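Local coordinates for protein PhnH (Penicillium herquei, PDB 6JJT) that catalyses the enantioselective intramolecular hydroalkoxylation that forms (2'R)-atrovenetin in phenalenone biosynthesis, at the interface of chains A and B. Sequence-based numbering; all coordinates share one arbitrary frame. Chains: chain A/B, PhnH.

The interface of chains A and B. Residues chain A 91, 99-100, 116; chain B 40-42, 52.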
loop_
_atom_site.group_PDB
_atom_site.type_symbol
_atom_site.label_atom_id
_atom_site.label_comp_id
_atom_site.label_asym_id
_atom_site.label_seq_id
_atom_site.Cartn_x
_atom_site.Cartn_y
_atom_site.Cartn_z
ATOM N N LEU A 91 13.196 8.894 -3.679
ATOM C CA LEU A 91 13.159 10.342 -3.484
ATOM C C LEU A 91 14.143 11.001 -4.418
ATOM O O LEU A 91 15.308 10.562 -4.521
ATOM C CB LEU A 91 13.449 10.671 -2.025
ATOM C CG LEU A 91 13.181 12.158 -1.734
ATOM C CD1 LEU A 91 12.234 12.386 -0.580
ATOM C CD2 LEU A 91 14.429 13.048 -1.740
ATOM N N ASN A 99 12.934 18.402 -2.432
ATOM C CA ASN A 99 12.807 16.969 -2.226
ATOM C C ASN A 99 11.443 16.536 -2.755
ATOM O O ASN A 99 10.418 17.090 -2.381
ATOM C CB ASN A 99 12.941 16.611 -0.740
ATOM C CG ASN A 99 14.293 16.982 -0.180
ATOM O OD1 ASN A 99 15.301 16.993 -0.902
ATOM N ND2 ASN A 99 14.353 17.145 1.125
ATOM N N ILE A 100 11.420 15.465 -3.569
ATOM C CA ILE A 100 10.195 14.998 -4.226
ATOM C C ILE A 100 10.064 13.493 -4.062
ATOM O O ILE A 100 10.971 12.736 -4.440
ATOM C CB ILE A 100 10.199 15.397 -5.724
ATOM C CG1 ILE A 100 10.445 16.909 -5.962
ATOM C CG2 ILE A 100 8.911 14.901 -6.407
ATOM C CD1 ILE A 100 10.773 17.230 -7.435
ATOM N N ASP A 116 4.978 13.591 -5.054
ATOM C CA ASP A 116 4.545 14.420 -3.912
ATOM C C ASP A 116 5.660 15.330 -3.476
ATOM O O ASP A 116 6.756 14.875 -3.143
ATOM C CB ASP A 116 4.124 13.561 -2.711
ATOM C CG ASP A 116 2.859 12.798 -2.950
ATOM O OD1 ASP A 116 2.934 11.673 -3.491
ATOM O OD2 ASP A 116 1.780 13.339 -2.629
ATOM N N TYR B 40 14.577 12.594 4.711
ATOM C CA TYR B 40 14.332 13.574 3.657
ATOM C C TYR B 40 12.866 13.997 3.716
ATOM O O TYR B 40 11.971 13.227 3.355
ATOM C CB TYR B 40 14.676 12.991 2.285
ATOM C CG TYR B 40 16.151 12.855 2.050
ATOM C CD1 TYR B 40 16.855 11.750 2.495
ATOM C CD2 TYR B 40 16.834 13.851 1.367
ATOM C CE1 TYR B 40 18.226 11.661 2.273
ATOM C CE2 TYR B 40 18.197 13.780 1.159
ATOM C CZ TYR B 40 18.880 12.688 1.597
ATOM O OH TYR B 40 20.230 12.597 1.316
ATOM N N ILE B 41 12.605 15.226 4.144
ATOM C CA ILE B 41 11.256 15.744 4.186
ATOM C C ILE B 41 10.884 16.202 2.781
ATOM O O ILE B 41 11.539 17.082 2.205
ATOM C CB ILE B 41 11.130 16.895 5.205
ATOM C CG1 ILE B 41 11.404 16.389 6.623
ATOM C CG2 ILE B 41 9.764 17.542 5.107
ATOM C CD1 ILE B 41 11.776 17.522 7.570
ATOM N N TYR B 42 9.792 15.644 2.249
ATOM C CA TYR B 42 9.362 16.028 0.909
ATOM C C TYR B 42 8.063 16.829 0.927
ATOM O O TYR B 42 7.757 17.522 -0.041
ATOM C CB TYR B 42 9.192 14.821 -0.042
ATOM C CG TYR B 42 8.219 13.759 0.440
ATOM C CD1 TYR B 42 8.627 12.720 1.267
ATOM C CD2 TYR B 42 6.863 13.813 0.101
ATOM C CE1 TYR B 42 7.730 11.745 1.690
ATOM C CE2 TYR B 42 5.946 12.863 0.534
ATOM C CZ TYR B 42 6.400 11.870 1.349
ATOM O OH TYR B 42 5.499 10.937 1.814
ATOM N N LEU B 52 10.857 10.540 3.737
ATOM C CA LEU B 52 11.378 9.232 3.381
ATOM C C LEU B 52 12.710 9.065 4.098
ATOM O O LEU B 52 13.515 10.026 4.125
ATOM C CB LEU B 52 11.528 9.135 1.849
ATOM C CG LEU B 52 12.157 7.824 1.309
ATOM C CD1 LEU B 52 11.570 7.421 -0.049
ATOM C CD2 LEU B 52 13.692 7.885 1.212
#
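The ring of B:Tyr42 meets A:Asp116 past its CD2 and CE2 side and A:Leu91 past its CD1 side. PhnH belongs to the DUF3237 family and is a homotetramer. Both chain A residues lie beyond the rim of the ring, well apart along it and displaced to the same side of its plane. CE2 of B:Tyr42 is 3.8 Å from the side-chain CB of A:Asp116. The backbone O of A:Asp116 is 3.4 Å from CD2 of B:Tyr42. Within chain B, the backbone N of B:Leu52 lies at the edge of this ring, in plane. The side chains of A:Asn99 and B:Tyr40 run nearly perpendicular, and the amide plane is turned 73° from the ring. ND2 of A:Asn99 is 4.1 Å from ring CD2 of B:Tyr40.

This patch is part of a two-fold symmetric interface, so the same contacts recur with A and B swapped. Strands 26-44 and 48-62 of chain B face strands 84-94, 99-107 and 110-116 of chain A.

ND2 of A:Asn99 donates a hydrogen bond of 3.0 Å to the backbone O of B:Ile41. The bond is fairly straight, 162° at H. The acceptor lies close to the amide plane, but the donor sits above the carbonyl plane and not on a lone pair. This bond ties a side chain of one subunit to the backbone of the other.

A:Leu91 brings both methyl branches to chain B. With CG anti to the backbone N (chi1 -170°), CD1 and CD2 point towards B:Tyr40. CD1 lies 3.8 Å from CB of B:Tyr40 and also touches CB of B:Tyr42. CD2 packs against the ring base of B:Tyr40. CB of B:Leu52 adds a looser contact to CD1 of A:Leu91, at 4.1 Å.

CB of B:Tyr42 also packs beside the backbone O of A:Asn99, at 3.5 Å.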